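Local coordinates for Sts-2 protein (Mus musculus, PDB 3D4I), which removes phosphate by an acid-dependent activity of its 2H-phosphatase domain, and probably interferes with CBL-mediated down-regulation of receptor tyrosine kinases, at the interface of chains A and B. Sequence-based numbering; all coordinates share one arbitrary frame. Chains: chain A/B, Sts-2 protein.

Contact 1: the interface of chains A and B. Residues chain A 44-45, 265-266; chain B 256-259.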
loop_
_atom_site.group_PDB
_atom_site.type_symbol
_atom_site.label_atom_id
_atom_site.label_comp_id
_atom_site.label_asym_id
_atom_site.label_seq_id
_atom_site.Cartn_x
_atom_site.Cartn_y
_atom_site.Cartn_z
ATOM N N ASP A 44 -9.776 -8.892 -8.160
ATOM C CA ASP A 44 -8.770 -8.941 -7.080
ATOM C C ASP A 44 -8.799 -7.548 -6.468
ATOM O O ASP A 44 -9.102 -6.585 -7.154
ATOM C CB ASP A 44 -7.395 -9.274 -7.680
ATOM C CG ASP A 44 -6.264 -9.390 -6.645
ATOM O OD1 ASP A 44 -5.815 -8.362 -6.062
ATOM O OD2 ASP A 44 -5.737 -10.517 -6.497
ATOM N N LEU A 45 -8.517 -7.432 -5.176
ATOM C CA LEU A 45 -8.667 -6.145 -4.524
ATOM C C LEU A 45 -7.621 -5.149 -4.983
ATOM O O LEU A 45 -7.767 -3.956 -4.725
ATOM C CB LEU A 45 -8.646 -6.261 -2.994
ATOM C CG LEU A 45 -9.675 -7.208 -2.361
ATOM C CD1 LEU A 45 -9.582 -7.089 -0.864
ATOM C CD2 LEU A 45 -11.109 -6.832 -2.807
ATOM N N VAL A 265 -1.124 -14.013 -4.539
ATOM C CA VAL A 265 -2.503 -14.454 -4.760
ATOM C C VAL A 265 -2.772 -15.640 -3.813
ATOM O O VAL A 265 -1.846 -16.393 -3.513
ATOM C CB VAL A 265 -2.754 -14.824 -6.269
ATOM C CG1 VAL A 265 -1.968 -16.076 -6.698
ATOM C CG2 VAL A 265 -4.238 -14.981 -6.571
ATOM N N PHE A 266 -4.009 -15.779 -3.327
ATOM C CA PHE A 266 -4.351 -16.811 -2.326
ATOM C C PHE A 266 -5.819 -17.249 -2.309
ATOM O O PHE A 266 -6.734 -16.430 -2.193
ATOM C CB PHE A 266 -3.986 -16.306 -0.927
ATOM C CG PHE A 266 -4.395 -17.223 0.191
ATOM C CD1 PHE A 266 -3.697 -18.400 0.433
ATOM C CD2 PHE A 266 -5.452 -16.889 1.030
ATOM C CE1 PHE A 266 -4.060 -19.240 1.489
ATOM C CE2 PHE A 266 -5.817 -17.718 2.084
ATOM C CZ PHE A 266 -5.124 -18.895 2.312
ATOM N N LYS B 256 -12.715 -10.628 -2.631
ATOM C CA LYS B 256 -11.640 -11.171 -3.458
ATOM C C LYS B 256 -10.291 -11.220 -2.740
ATOM O O LYS B 256 -10.107 -10.613 -1.705
ATOM C CB LYS B 256 -11.510 -10.328 -4.725
ATOM C CG LYS B 256 -12.785 -10.254 -5.556
ATOM C CD LYS B 256 -13.190 -11.653 -6.059
ATOM C CE LYS B 256 -14.211 -11.585 -7.199
ATOM N NZ LYS B 256 -15.441 -10.838 -6.779
ATOM N N THR B 257 -9.346 -11.952 -3.317
ATOM C CA THR B 257 -7.971 -11.990 -2.815
ATOM C C THR B 257 -7.252 -10.662 -3.138
ATOM O O THR B 257 -7.775 -9.852 -3.891
ATOM C CB THR B 257 -7.226 -13.176 -3.486
ATOM O OG1 THR B 257 -5.990 -13.436 -2.799
ATOM C CG2 THR B 257 -6.977 -12.887 -4.941
ATOM N N LEU B 258 -6.067 -10.463 -2.564
ATOM C CA LEU B 258 -5.260 -9.266 -2.776
ATOM C C LEU B 258 -3.872 -9.702 -3.204
ATOM O O LEU B 258 -3.195 -10.436 -2.475
ATOM C CB LEU B 258 -5.171 -8.428 -1.495
ATOM C CG LEU B 258 -4.089 -7.342 -1.488
ATOM C CD1 LEU B 258 -4.379 -6.296 -2.562
ATOM C CD2 LEU B 258 -3.887 -6.704 -0.120
ATOM N N THR B 259 -3.479 -9.265 -4.396
ATOM C CA THR B 259 -2.193 -9.586 -4.999
ATOM C C THR B 259 -1.515 -8.250 -5.353
ATOM O O THR B 259 -2.091 -7.453 -6.100
ATOM C CB THR B 259 -2.407 -10.375 -6.330
ATOM O OG1 THR B 259 -3.252 -11.523 -6.097
ATOM C CG2 THR B 259 -1.072 -10.847 -6.908
#
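A:Asp44 turns its carboxylate directly away from its own backbone N (chi1 -179°), reaching B:Thr259, whose OG1 is held beside its own backbone N by chi1 of -53°; hydroxyl and amide therefore face the acid together. This is the histidine phosphatase (PGM-like) domain of Sts-2, and loop segments of its two copies interlock here. A:Asp44 OD1 accepts from B:Thr259 N at 3.0 Å on its syn lone pair. A:Asp44 OD2 takes the hydroxyl hydrogen of B:Thr259 OG1 at 2.7 Å, also on the syn side though somewhat above the carboxylate plane. Two bonds to one residue fix the rotation of the carboxylate, and the side chains cross at about a right angle.

Next along the chain, A:Leu45 N gives a straight hydrogen bond of 2.8 Å to B:Thr257 O, running nearly along the C=O axis. B:Thr257 is gripped from its side chain as well. Its OG1 points at the backbone of A:Phe266, accepting from A:Phe266 N at 3.1 Å and donating to A:Phe266 O at 3.1 Å, so the hydroxyl is used both ways. Its methyl CG2 rests 3.8 Å from A:Val265 CG2, the two side chains meeting at a slant. On the other flank, one branch of A:Leu45, CD2, lies 4.0 Å from B:Lys256 CB.

Contact 2: the interface of chains A and B. Residues chain A 263-264, 266; chain B 74, 230, 232-233, 258.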
loop_
_atom_site.group_PDB
_atom_site.type_symbol
_atom_site.label_atom_id
_atom_site.label_comp_id
_atom_site.label_asym_id
_atom_site.label_seq_id
_atom_site.Cartn_x
_atom_site.Cartn_y
_atom_site.Cartn_z
ATOM N N ASN A 263 2.498 -9.242 -2.072
ATOM C CA ASN A 263 1.455 -10.054 -1.486
ATOM C C ASN A 263 1.009 -11.050 -2.538
ATOM O O ASN A 263 0.566 -10.656 -3.616
ATOM C CB ASN A 263 0.301 -9.192 -1.007
ATOM C CG ASN A 263 -0.773 -9.997 -0.263
ATOM O OD1 ASN A 263 -1.190 -9.625 0.808
ATOM N ND2 ASN A 263 -1.222 -11.081 -0.854
ATOM N N SER A 264 1.128 -12.340 -2.231
ATOM C CA SER A 264 0.795 -13.378 -3.208
ATOM C C SER A 264 -0.703 -13.548 -3.355
ATOM O O SER A 264 -1.457 -13.297 -2.405
ATOM C CB SER A 264 1.356 -14.720 -2.766
ATOM O OG SER A 264 0.479 -15.249 -1.764
ATOM N N PHE A 266 -4.009 -15.779 -3.327
ATOM C CA PHE A 266 -4.351 -16.811 -2.326
ATOM C C PHE A 266 -5.819 -17.249 -2.309
ATOM O O PHE A 266 -6.734 -16.430 -2.193
ATOM C CB PHE A 266 -3.986 -16.306 -0.927
ATOM C CG PHE A 266 -4.395 -17.223 0.191
ATOM C CD1 PHE A 266 -3.697 -18.400 0.433
ATOM C CD2 PHE A 266 -5.452 -16.889 1.030
ATOM C CE1 PHE A 266 -4.060 -19.240 1.489
ATOM C CE2 PHE A 266 -5.817 -17.718 2.084
ATOM C CZ PHE A 266 -5.124 -18.895 2.312
ATOM N N GLN B 74 -3.130 -2.764 3.419
ATOM C CA GLN B 74 -3.777 -4.051 3.174
ATOM C C GLN B 74 -5.021 -4.222 4.060
ATOM O O GLN B 74 -6.089 -4.630 3.573
ATOM C CB GLN B 74 -2.773 -5.183 3.443
ATOM C CG GLN B 74 -1.601 -5.219 2.471
ATOM C CD GLN B 74 -0.453 -6.064 2.982
ATOM O OE1 GLN B 74 -0.362 -6.327 4.166
ATOM N NE2 GLN B 74 0.433 -6.493 2.077
ATOM N N LYS B 230 2.987 -20.243 3.946
ATOM C CA LYS B 230 2.917 -19.162 2.933
ATOM C C LYS B 230 1.523 -18.521 2.729
ATOM O O LYS B 230 1.163 -18.128 1.597
ATOM C CB LYS B 230 3.395 -19.664 1.555
ATOM C CG LYS B 230 4.727 -20.373 1.499
ATOM C CD LYS B 230 4.741 -21.409 0.358
ATOM C CE LYS B 230 3.863 -22.629 0.697
ATOM N NZ LYS B 230 4.279 -23.880 -0.027
ATOM N N PRO B 232 -0.588 -15.391 2.701
ATOM C CA PRO B 232 -0.200 -13.969 2.580
ATOM C C PRO B 232 -0.910 -13.080 3.607
ATOM O O PRO B 232 -1.882 -13.495 4.229
ATOM C CB PRO B 232 -0.677 -13.607 1.163
ATOM C CG PRO B 232 -1.893 -14.444 0.981
ATOM C CD PRO B 232 -1.524 -15.788 1.632
ATOM N N SER B 233 -0.446 -11.840 3.732
ATOM C CA SER B 233 -1.134 -10.851 4.545
ATOM C C SER B 233 -2.554 -10.678 4.075
ATOM O O SER B 233 -2.830 -10.639 2.881
ATOM C CB SER B 233 -0.427 -9.504 4.450
ATOM O OG SER B 233 0.833 -9.583 5.072
ATOM N N LEU B 258 -6.067 -10.463 -2.564
ATOM C CA LEU B 258 -5.260 -9.266 -2.776
ATOM C C LEU B 258 -3.872 -9.702 -3.204
ATOM O O LEU B 258 -3.195 -10.436 -2.475
ATOM C CB LEU B 258 -5.171 -8.428 -1.495
ATOM C CG LEU B 258 -4.089 -7.342 -1.488
ATOM C CD1 LEU B 258 -4.379 -6.296 -2.562
ATOM C CD2 LEU B 258 -3.887 -6.704 -0.120
#
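Apolar packing centres on B:Pro232, which packs its ring against A:Asn263, A:Ser264 and A:Phe266 of one A-chain loop. Its CG comes within 3.4 Å of A:Phe266 CB, and its CD sits over a face of the phenyl ring near the root, 3.5 Å from A:Phe266 CG. Proline and phenylalanine side chains cross at about a right angle, so the contact is made by the edge of the pyrrolidine rather than by two stacked faces. The CB of the same proline lies 3.5 Å from A:Ser264 OG, a hydroxyl lodged between its own backbone N and carbonyl carbon (chi1 79°), and leans on the amide of A:Asn263.

Polar contacts gather on that amide, which A:Asn263 extends away from its backbone N (chi1 -175°). B:Ser233 O lies near the amide plane, 2.8 Å from A:Asn263 OD1, so two acceptors meet as modelled. B:Leu258 O, 2.6 Å from A:Asn263 ND2, lies above the amide face, off the N-H directions, and no hydrogen bond is made. A flip would let the nitrogen donate to B:Ser233 O but set an oxygen against B:Leu258 O; neither orientation suits both, and the amide placement is doubtful. B:Gln74, on helix 69-85, brings NE2 to 3.7 Å from A:Asn263 OD1.

Sts-2 forms homodimers or homooligomers, and this patch likely seats the crossing A-chain segment on its partner.

Contact 3: the interface of chains A and B. Residues chain A 77, 81, 84, 258; chain B 42, 45-46, 69.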
loop_
_atom_site.group_PDB
_atom_site.type_symbol
_atom_site.label_atom_id
_atom_site.label_comp_id
_atom_site.label_asym_id
_atom_site.label_seq_id
_atom_site.Cartn_x
_atom_site.Cartn_y
_atom_site.Cartn_z
ATOM N N LEU A 77 0.924 7.787 0.327
ATOM C CA LEU A 77 1.939 7.732 1.386
ATOM C C LEU A 77 3.061 8.751 1.148
ATOM O O LEU A 77 3.487 9.468 2.070
ATOM C CB LEU A 77 2.529 6.313 1.502
ATOM C CG LEU A 77 3.302 5.964 2.786
ATOM C CD1 LEU A 77 2.320 5.853 3.975
ATOM C CD2 LEU A 77 4.051 4.679 2.575
ATOM N N ALA A 81 3.972 12.092 3.344
ATOM C CA ALA A 81 5.351 12.374 3.781
ATOM C C ALA A 81 5.785 13.778 3.348
ATOM O O ALA A 81 6.409 14.513 4.124
ATOM C CB ALA A 81 6.333 11.321 3.252
ATOM N N ASP A 84 4.267 16.124 5.737
ATOM C CA ASP A 84 5.005 16.024 7.002
ATOM C C ASP A 84 6.345 16.775 6.963
ATOM O O ASP A 84 6.775 17.385 7.956
ATOM C CB ASP A 84 5.239 14.545 7.352
ATOM C CG ASP A 84 3.954 13.814 7.783
ATOM O OD1 ASP A 84 2.884 14.453 7.952
ATOM O OD2 ASP A 84 4.025 12.575 7.939
ATOM N N LEU A 258 10.400 4.210 -0.004
ATOM C CA LEU A 258 9.356 3.325 0.460
ATOM C C LEU A 258 9.722 1.917 0.022
ATOM O O LEU A 258 9.786 1.633 -1.180
ATOM C CB LEU A 258 8.002 3.734 -0.122
ATOM C CG LEU A 258 6.902 2.657 -0.018
ATOM C CD1 LEU A 258 6.536 2.332 1.417
ATOM C CD2 LEU A 258 5.690 3.117 -0.853
ATOM N N ARG B 42 11.400 7.874 11.185
ATOM C CA ARG B 42 10.966 7.035 10.091
ATOM C C ARG B 42 12.041 7.050 8.997
ATOM O O ARG B 42 12.084 8.001 8.217
ATOM C CB ARG B 42 9.677 7.675 9.563
ATOM C CG ARG B 42 8.661 6.781 8.998
ATOM C CD ARG B 42 7.390 7.610 8.730
ATOM N NE ARG B 42 6.532 6.935 7.768
ATOM C CZ ARG B 42 5.718 7.538 6.916
ATOM N NH1 ARG B 42 5.625 8.870 6.862
ATOM N NH2 ARG B 42 5.026 6.801 6.075
ATOM N N LEU B 45 9.526 5.134 4.352
ATOM C CA LEU B 45 8.073 5.381 4.480
ATOM C C LEU B 45 7.242 4.153 4.927
ATOM O O LEU B 45 6.102 4.286 5.405
ATOM C CB LEU B 45 7.503 6.014 3.211
ATOM C CG LEU B 45 8.121 7.366 2.811
ATOM C CD1 LEU B 45 7.304 7.943 1.670
ATOM C CD2 LEU B 45 8.119 8.348 4.007
ATOM N N ASN B 46 7.825 2.971 4.827
ATOM C CA ASN B 46 7.110 1.771 5.274
ATOM C C ASN B 46 7.108 1.561 6.788
ATOM O O ASN B 46 6.366 0.701 7.305
ATOM C CB ASN B 46 7.595 0.509 4.552
ATOM C CG ASN B 46 6.516 -0.559 4.493
ATOM O OD1 ASN B 46 5.331 -0.242 4.439
ATOM N ND2 ASN B 46 6.918 -1.824 4.519
ATOM N N SER B 69 3.519 0.423 7.063
ATOM C CA SER B 69 2.563 1.217 6.287
ATOM C C SER B 69 1.774 0.397 5.255
ATOM O O SER B 69 0.568 0.594 5.079
ATOM C CB SER B 69 3.289 2.370 5.592
ATOM O OG SER B 69 3.813 3.213 6.602
HETATM O O HOH W 1 3.526 8.969 4.862
HETATM O O HOH W 2 6.542 11.291 7.874
#
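Helix 69-85 of chain A meets the loop of chain B that carries B:Arg42, B:Leu45 and B:Asn46, with the first turn of the partner's own helix 69-85 beside it at B:Ser69 and the loop residue A:Leu258 closing the flank. A:Leu77 swings CG away from its backbone N (chi1 -163°), carrying both methyls to chain B. It slides past B:Leu45 in the opposite direction, A:Leu77 CD2 reaching 3.8 Å from B:Leu45 CB. One turn further along the helix, A:Ala81 CB presses on B:Leu45 CD2 at 3.5 Å. A:Leu77 CD2 also rests on B:Ser69 CB, and A:Leu258 CD1 touches B:Asn46 CB, the side chains meeting at a slant.

The polar side is organised by B:Arg42, extended from CG to NE. B:Leu45 CD2 lies over the centre of one guanidinium face, and A:Leu77 CD1 abuts the guanidinium edge, 3.6 Å from B:Arg42 NH2. B:Arg42 NH2 donates to B:Leu45 O at 2.8 Å, on a lone pair in the carbonyl plane, although that oxygen lies 24° out of the guanidinium plane. B:Ser69 OG donates to the same oxygen, and the two bonds brace the loop that presents B:Leu45.

Two waters bridge the guanidinium to chain A. Water 1, bonded to both terminal nitrogens of B:Arg42, is 2.8 Å from A:Leu77 O. A:Asp84 is too far for a salt bridge, though its opposite charge may still attract the arginine. Water 2 fills the step, 2.8 Å from A:Asp84 OD2 and 2.8 Å from B:Arg42 NH1.

Contact 4: the interface of chains A and B. Residues chain A 268-269, 272; chain B 237, 250-252.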
loop_
_atom_site.group_PDB
_atom_site.type_symbol
_atom_site.label_atom_id
_atom_site.label_comp_id
_atom_site.label_asym_id
_atom_site.label_seq_id
_atom_site.Cartn_x
_atom_site.Cartn_y
_atom_site.Cartn_z
ATOM N N TRP A 268 -7.654 -20.288 -0.111
ATOM C CA TRP A 268 -7.507 -21.353 0.901
ATOM C C TRP A 268 -8.077 -22.709 0.470
ATOM O O TRP A 268 -7.409 -23.733 0.599
ATOM C CB TRP A 268 -8.161 -20.942 2.221
ATOM C CG TRP A 268 -7.972 -21.922 3.374
ATOM C CD1 TRP A 268 -8.961 -22.557 4.082
ATOM C CD2 TRP A 268 -6.726 -22.355 3.957
ATOM N NE1 TRP A 268 -8.413 -23.350 5.061
ATOM C CE2 TRP A 268 -7.045 -23.246 5.006
ATOM C CE3 TRP A 268 -5.375 -22.085 3.687
ATOM C CZ2 TRP A 268 -6.063 -23.861 5.791
ATOM C CZ3 TRP A 268 -4.402 -22.701 4.470
ATOM C CH2 TRP A 268 -4.752 -23.574 5.508
ATOM N N ARG A 269 -9.320 -22.700 -0.003
ATOM C CA ARG A 269 -9.976 -23.917 -0.478
ATOM C C ARG A 269 -9.138 -24.593 -1.575
ATOM O O ARG A 269 -8.905 -25.800 -1.522
ATOM C CB ARG A 269 -11.391 -23.601 -0.969
ATOM C CG ARG A 269 -12.354 -23.176 0.131
ATOM C CD ARG A 269 -13.719 -22.764 -0.426
ATOM N NE ARG A 269 -14.389 -23.867 -1.118
ATOM C CZ ARG A 269 -14.463 -24.001 -2.444
ATOM N NH1 ARG A 269 -13.907 -23.098 -3.257
ATOM N NH2 ARG A 269 -15.094 -25.054 -2.965
ATOM N N ILE A 272 -5.563 -25.860 -0.000
ATOM C CA ILE A 272 -5.629 -27.112 0.754
ATOM C C ILE A 272 -6.033 -28.324 -0.096
ATOM O O ILE A 272 -6.161 -29.437 0.429
ATOM C CB ILE A 272 -6.558 -27.004 1.986
ATOM C CG1 ILE A 272 -8.006 -26.744 1.565
ATOM C CG2 ILE A 272 -6.038 -25.940 2.957
ATOM C CD1 ILE A 272 -9.021 -26.962 2.676
ATOM N N CYS B 237 -10.053 -17.239 5.145
ATOM C CA CYS B 237 -10.882 -18.432 4.976
ATOM C C CYS B 237 -12.198 -18.198 5.706
ATOM O O CYS B 237 -12.251 -17.634 6.826
ATOM C CB CYS B 237 -10.178 -19.706 5.372
ATOM S SG CYS B 237 -9.897 -19.739 7.041
ATOM N N LEU B 250 -16.901 -24.900 4.683
ATOM C CA LEU B 250 -15.877 -24.029 4.090
ATOM C C LEU B 250 -16.385 -23.488 2.767
ATOM O O LEU B 250 -16.770 -24.248 1.881
ATOM C CB LEU B 250 -14.594 -24.822 3.833
ATOM C CG LEU B 250 -13.232 -24.358 4.339
ATOM C CD1 LEU B 250 -12.124 -24.952 3.460
ATOM C CD2 LEU B 250 -13.131 -22.867 4.361
ATOM N N VAL B 251 -16.347 -22.169 2.624
ATOM C CA VAL B 251 -17.046 -21.460 1.565
ATOM C C VAL B 251 -16.131 -20.325 1.060
ATOM O O VAL B 251 -15.278 -19.841 1.808
ATOM C CB VAL B 251 -18.424 -20.967 2.141
ATOM C CG1 VAL B 251 -18.947 -19.694 1.492
ATOM C CG2 VAL B 251 -19.479 -22.109 2.088
ATOM N N ASN B 252 -16.270 -19.926 -0.205
ATOM C CA ASN B 252 -15.498 -18.779 -0.721
ATOM C C ASN B 252 -15.700 -17.523 0.149
ATOM O O ASN B 252 -16.828 -17.165 0.462
ATOM C CB ASN B 252 -15.883 -18.457 -2.169
ATOM C CG ASN B 252 -15.902 -19.693 -3.080
ATOM O OD1 ASN B 252 -15.487 -20.793 -2.685
ATOM N ND2 ASN B 252 -16.396 -19.510 -4.319
#
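B:Cys237 sets its CB above the indole plane just beyond the rim at A:Trp268 CD1, 3.4 Å away, while B:Leu250 CD1 comes to 4.0 Å from the same carbon with the leucine crossing the tryptophan at about a right angle. That leucine methyl is shared by further A-chain groups: A:Ile272 CD1 meets B:Leu250 CD1 tip to tip at 3.8 Å, and A:Arg269 CG packs on B:Leu250 CD1 at 3.8 Å as the arginine and leucine side chains slide past one another in opposite directions. Past the leucine, A:Arg269 CD runs over the backbone of B:Val251 and the guanidinium arrives at B:Asn252. A:Arg269 NH1 stands 2.9 Å from the amide oxygen OD1 of B:Asn252, yet the N-H points away, so this is a close polar approach and not a hydrogen bond; guanidinium and amide planes are turned 48° apart.

What positions these groups is a short C-terminal helix, 268-271 of chain A, docked on strands 236-242 and 247-251 of chain B, in the histidine phosphatase fold of the partner. A bend at chi3 (62°) turns the A:Arg269 guanidinium towards the asparagine after its aliphatic stem has passed the leucine. Just past the helix, A:Ile272 backs the indole of its own chain: it packs on the face opposite the cysteine's side, A:Ile272 CG2 lying 3.4 Å above the plane of the A:Trp268 ring and offset toward the rim.

Measured throughout between the centres of their C-alpha atoms, contacts 1 and 2 are neighbours, about 7 Å apart, and share A:Phe266 and B:Leu258. Contact 4 lies about 14 Å from contact 1, where the chain A tail runs on from A:Phe266 to its last helix. Contact 3 is about 24 Å from contact 1 and 34 Å from contact 4, on the other side of the interface. Because the dimer is two-fold symmetric, Leu45 and Leu258 serve contacts 1 and 3 from opposite chains. Each C-terminal tail thus reaches onto its partner, consistent with a homodimer held by reciprocal arms.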